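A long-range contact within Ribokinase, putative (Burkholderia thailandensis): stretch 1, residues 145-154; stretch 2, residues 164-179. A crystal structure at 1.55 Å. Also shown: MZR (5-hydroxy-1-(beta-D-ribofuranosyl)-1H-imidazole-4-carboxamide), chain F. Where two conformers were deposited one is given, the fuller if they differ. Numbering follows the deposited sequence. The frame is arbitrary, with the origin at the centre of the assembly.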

# COMPACT_ATOMS: atom_id res chain seq x y z
N GLY B 145 12.96 -14.47 4.84
CA GLY B 145 14.22 -13.80 5.19
C GLY B 145 15.31 -14.17 4.21
O GLY B 145 15.41 -15.33 3.76
N PHE B 146 16.11 -13.18 3.81
CA PHE B 146 17.05 -13.39 2.73
C PHE B 146 18.04 -14.50 3.04
O PHE B 146 18.27 -15.41 2.23
N GLN B 147 18.63 -14.46 4.23
CA GLN B 147 19.59 -15.49 4.58
C GLN B 147 18.93 -16.89 4.53
O GLN B 147 19.54 -17.86 4.05
N GLY B 148 17.68 -16.99 5.01
CA GLY B 148 16.94 -18.23 4.93
C GLY B 148 16.76 -18.68 3.50
O GLY B 148 16.96 -19.85 3.22
N MET B 149 16.38 -17.78 2.59
CA MET B 149 16.11 -18.17 1.21
C MET B 149 17.37 -18.78 0.60
O MET B 149 17.33 -19.82 -0.02
N VAL B 150 18.49 -18.10 0.78
CA VAL B 150 19.74 -18.55 0.18
C VAL B 150 20.21 -19.87 0.80
O VAL B 150 20.56 -20.81 0.08
N GLN B 151 20.15 -19.96 2.13
CA GLN B 151 20.51 -21.15 2.88
C GLN B 151 19.68 -22.36 2.45
O GLN B 151 20.16 -23.45 2.28
N HIS B 152 18.37 -22.15 2.34
CA HIS B 152 17.50 -23.28 1.98
C HIS B 152 17.85 -23.81 0.60
O HIS B 152 17.83 -25.04 0.37
N THR B 153 18.13 -22.91 -0.33
CA THR B 153 18.50 -23.33 -1.68
C THR B 153 19.78 -24.14 -1.69
O THR B 153 19.84 -25.18 -2.37
N GLU B 154 20.79 -23.66 -0.96
CA GLU B 154 22.05 -24.39 -0.86
C GLU B 154 21.84 -25.78 -0.26
O GLU B 154 22.35 -26.78 -0.79
N ILE B 164 11.32 -26.25 -6.26
CA ILE B 164 11.01 -25.02 -6.99
C ILE B 164 11.64 -23.83 -6.26
O ILE B 164 11.51 -23.75 -5.04
N PHE B 165 12.27 -22.96 -7.01
CA PHE B 165 12.77 -21.67 -6.49
C PHE B 165 11.80 -20.57 -6.93
O PHE B 165 11.57 -20.38 -8.12
N ASP B 166 11.24 -19.86 -5.95
CA ASP B 166 10.23 -18.86 -6.12
C ASP B 166 10.78 -17.55 -5.44
O ASP B 166 10.32 -17.32 -4.29
N PRO B 167 11.70 -16.76 -6.06
CA PRO B 167 12.28 -15.60 -5.35
C PRO B 167 11.20 -14.57 -5.00
O PRO B 167 11.21 -13.99 -3.89
N GLY B 168 10.23 -14.42 -5.91
CA GLY B 168 9.01 -13.64 -5.63
C GLY B 168 9.33 -12.26 -5.07
O GLY B 168 10.21 -11.55 -5.53
N GLN B 169 8.58 -11.90 -4.05
CA GLN B 169 8.75 -10.61 -3.41
C GLN B 169 10.10 -10.40 -2.75
O GLN B 169 10.42 -9.28 -2.32
N GLY B 170 10.89 -11.47 -2.66
CA GLY B 170 12.20 -11.39 -2.02
C GLY B 170 13.27 -10.91 -2.97
O GLY B 170 14.42 -10.68 -2.56
N LEU B 171 12.90 -10.69 -4.22
CA LEU B 171 13.89 -10.34 -5.25
C LEU B 171 14.79 -9.12 -4.93
O LEU B 171 15.99 -9.18 -5.22
N PRO B 172 14.25 -8.05 -4.32
CA PRO B 172 15.12 -6.89 -4.03
C PRO B 172 16.34 -7.21 -3.16
O PRO B 172 17.35 -6.48 -3.20
N LEU B 173 16.26 -8.29 -2.38
CA LEU B 173 17.32 -8.68 -1.46
C LEU B 173 18.49 -9.39 -2.18
O LEU B 173 19.60 -9.52 -1.61
N PHE B 174 18.24 -9.86 -3.40
CA PHE B 174 19.23 -10.60 -4.18
C PHE B 174 20.11 -9.64 -4.98
O PHE B 174 19.66 -8.57 -5.38
N ASP B 175 21.38 -10.00 -5.19
CA ASP B 175 22.14 -9.40 -6.30
C ASP B 175 22.25 -10.40 -7.42
O ASP B 175 21.74 -11.53 -7.30
N GLY B 176 22.89 -9.99 -8.51
CA GLY B 176 23.05 -10.86 -9.66
C GLY B 176 23.73 -12.18 -9.37
O GLY B 176 23.28 -13.23 -9.85
N ALA B 177 24.79 -12.15 -8.56
CA ALA B 177 25.59 -13.34 -8.32
C ALA B 177 24.82 -14.40 -7.51
O ALA B 177 24.80 -15.58 -7.89
N THR B 178 24.16 -13.96 -6.43
CA THR B 178 23.38 -14.89 -5.59
C THR B 178 22.14 -15.37 -6.35
O THR B 178 21.71 -16.52 -6.19
N LEU B 179 21.56 -14.51 -7.18
CA LEU B 179 20.40 -14.93 -7.96
C LEU B 179 20.76 -15.98 -9.03
O LEU B 179 20.10 -17.03 -9.15

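The most distinctive feature of this contact is a nearly perpendicular aromatic pair: the edge of Phe-146 is directed at the face of Phe-174, with ring centroids 4.9 Å apart and planes at 88°. The closest atoms, Phe-146 CE1 and Phe-174 CG, lie 3.7 Å apart, which is van der Waals distance. No hydrogen bond crosses between the stretches, so the 433 Å² of buried surface rests essentially on apolar packing of one face of helix 146-154 against a segment made of a strand end, a 3-10 segment and the start of a helix, joined by short loops.

Phe-146 opens the helix, just after the N-cap residue Gly-145, and its CA-to-CB bond points toward stretch 2. With chi1 at 177° (t) and chi2 at 64°, the ring lies along Leu-173. Leu-173 O sits over one ring face, 3.3 Å from Phe-146 CE1, while Phe-146 CD1 is 3.5 Å from Leu-173 CB. Leu-173, in the m rotamer with chi2 t, also points toward the helix, consistent with the 6.3 Å separation of the two CA atoms. At the ring edge, Phe-146 CZ approaches Thr-178 OG1 at 4.0 Å.

That hydroxyl is already engaged within its own stretch. Thr-178, chi1 55° (p), donates from OG1 to Asp-175 OD2 at 2.7 Å, and Thr-178 N donates to the same Asp-175 OD2 at 3.0 Å with an N-H...acceptor angle of 167°. The second bond caps the helix that begins after Asp-175, whose p rotamer brings its carboxylate back over the first turn.

One helical turn beyond Phe-146, Met-149 is buried, and its CA-to-CB bond points toward stretch 2. Its m, t, p rotamer carries CE among several groups: Pro-167 O at 3.6 Å from CE, Phe-174 CE2 at 3.7 Å from CE, and, more distantly, Phe-165 CE1 at 4.5 Å from CE. Both the methyl and the sulfur lie at the edge of the Phe-174 ring; Met-149 SD is 5.3 Å from the centroid of the Phe-174 ring, 81° off the ring normal. The absence of a side chain at Gly-170 matters here: its CA is 4.4 Å from Met-149 SD, and an ideal CB would fall 2.9 Å from that sulfur, a clash.

Phe-174 has a sideways CA-to-CB bond, but its m rotamer, with chi2 at -99°, brings the ring end nearer the helix. It therefore meets three helix residues, the third being Val-150, which is in the t rotamer and places CG2 4.2 Å from Phe-174 CE1.

Farther along the helix, Thr-153 points toward strand residue Phe-165. In the p rotamer, its OG1 donates to Val-150 O at 2.7 Å, satisfying the hydroxyl within the helix, while CG2 lies 3.9 Å from Phe-165 CD1. The CA-to-CB bond of Phe-165 is sideways, but with chi1 at 179° (t) the end of the side chain comes nearer the helix.

The bound MZR is approached by Gln-169 rather than by the packed side chains: Gln-169 NE2 is 3.2 Å from MZR O4', although the Gln-169 side chain does not contact stretch 1.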

# COMPACT_ATOMS: atom_id res chain seq x y z
CB PHE B 146 17.80 -12.09 2.39
CG PHE B 146 18.85 -12.27 1.30
CD1 PHE B 146 18.48 -12.63 -0.01
CD2 PHE B 146 20.20 -12.12 1.59
CE1 PHE B 146 19.44 -12.80 -1.04
CE2 PHE B 146 21.18 -12.32 0.57
CZ PHE B 146 20.80 -12.67 -0.74
CB GLN B 147 20.24 -15.19 5.95
CG GLN B 147 21.26 -16.21 6.42
CD GLN B 147 21.89 -15.85 7.76
OE1 GLN B 147 21.65 -14.79 8.32
NE2 GLN B 147 22.70 -16.77 8.28
CB MET B 149 15.68 -16.97 0.37
CG MET B 149 14.37 -16.39 0.81
SD MET B 149 13.84 -15.07 -0.30
CE MET B 149 13.51 -15.82 -1.83
CB VAL B 150 20.84 -17.45 0.36
CG1 VAL B 150 22.19 -17.99 -0.11
CG2 VAL B 150 20.48 -16.19 -0.44
CB GLN B 151 20.26 -20.89 4.36
CG GLN B 151 20.80 -21.92 5.29
CD GLN B 151 20.39 -21.59 6.71
OE1 GLN B 151 21.10 -20.86 7.42
NE2 GLN B 151 19.22 -22.05 7.11
CB HIS B 152 16.01 -22.88 2.01
CG HIS B 152 15.51 -22.51 3.37
ND1 HIS B 152 16.04 -23.00 4.55
CD2 HIS B 152 14.45 -21.73 3.72
CE1 HIS B 152 15.37 -22.48 5.57
NE2 HIS B 152 14.40 -21.71 5.08
CB THR B 153 18.54 -22.21 -2.71
OG1 THR B 153 19.60 -21.31 -2.43
CG2 THR B 153 17.24 -21.46 -2.66
CB GLU B 154 23.10 -23.57 -0.06
CG GLU B 154 23.56 -22.29 -0.78
CD GLU B 154 24.50 -22.57 -1.96
OE1 GLU B 154 25.03 -23.71 -2.09
OE2 GLU B 154 24.73 -21.64 -2.75
CB ILE B 164 9.46 -24.80 -6.98
CG1 ILE B 164 8.71 -25.98 -7.63
CG2 ILE B 164 9.14 -23.47 -7.77
CD1 ILE B 164 7.18 -25.79 -7.69
CB PHE B 165 14.18 -21.42 -7.02
CG PHE B 165 14.79 -20.12 -6.58
CD1 PHE B 165 14.83 -19.77 -5.23
CD2 PHE B 165 15.37 -19.28 -7.51
CE1 PHE B 165 15.43 -18.56 -4.83
CE2 PHE B 165 15.93 -18.07 -7.13
CZ PHE B 165 15.96 -17.72 -5.78
CB ASP B 166 9.05 -19.55 -5.39
CG ASP B 166 7.83 -18.70 -5.18
OD1 ASP B 166 7.61 -17.76 -5.96
OD2 ASP B 166 7.08 -19.01 -4.19
CB PRO B 167 13.39 -15.11 -6.28
CG PRO B 167 13.03 -15.65 -7.67
CD PRO B 167 12.31 -16.94 -7.40
CB GLN B 169 7.66 -10.47 -2.36
CG GLN B 169 6.30 -10.37 -2.96
CD GLN B 169 5.50 -11.63 -2.82
OE1 GLN B 169 6.00 -12.75 -3.01
NE2 GLN B 169 4.22 -11.46 -2.49
CB LEU B 171 13.19 -10.14 -6.59
CG LEU B 171 13.63 -10.83 -7.88
CD1 LEU B 171 14.68 -11.95 -7.74
CD2 LEU B 171 12.35 -11.31 -8.55
CB PRO B 172 14.16 -5.91 -3.31
CG PRO B 172 12.83 -6.22 -3.94
CD PRO B 172 12.85 -7.73 -3.96
CB LEU B 173 16.74 -9.56 -0.36
CG LEU B 173 15.43 -9.15 0.34
CD1 LEU B 173 14.87 -10.25 1.26
CD2 LEU B 173 15.61 -7.86 1.10
CB PHE B 174 18.55 -11.57 -5.15
CG PHE B 174 18.05 -12.83 -4.49
CD1 PHE B 174 18.77 -14.01 -4.55
CD2 PHE B 174 16.85 -12.82 -3.78
CE1 PHE B 174 18.33 -15.17 -3.89
CE2 PHE B 174 16.40 -13.94 -3.16
CZ PHE B 174 17.14 -15.13 -3.22
CB ASP B 175 23.53 -8.92 -5.87
CG ASP B 175 24.38 -10.01 -5.24
OD1 ASP B 175 25.42 -9.64 -4.63
OD2 ASP B 175 24.04 -11.22 -5.34
CB ALA B 177 26.92 -12.97 -7.64
CB THR B 178 22.96 -14.28 -4.24
OG1 THR B 178 22.25 -13.05 -4.45
CG2 THR B 178 24.19 -14.02 -3.35
CB LEU B 179 19.67 -13.70 -8.53
CG LEU B 179 18.35 -13.95 -9.25
CD1 LEU B 179 17.34 -14.71 -8.31
CD2 LEU B 179 17.75 -12.67 -9.74
N1 MZR F . 8.82 -11.68 1.97
O3 MZR F . 6.43 -13.10 2.12
C4 MZR F . 5.95 -11.87 1.63
C5 MZR F . 6.76 -10.71 1.34
C6 MZR F . 8.20 -10.60 1.52
O6 MZR F . 8.70 -9.48 1.25
N7 MZR F . 5.84 -9.80 0.89
C8 MZR F . 4.62 -10.37 0.92
N9 MZR F . 4.67 -11.66 1.37
C1' MZR F . 3.54 -12.61 1.48
C2' MZR F . 2.27 -12.11 2.14
O2' MZR F . 2.36 -12.47 3.52
C3' MZR F . 1.17 -12.82 1.32
O3' MZR F . 0.32 -13.73 2.03
C4' MZR F . 1.92 -13.55 0.23
O4' MZR F . 3.14 -12.84 0.14
C5' MZR F . 1.17 -13.49 -1.08
O5' MZR F . 1.96 -14.24 -2.04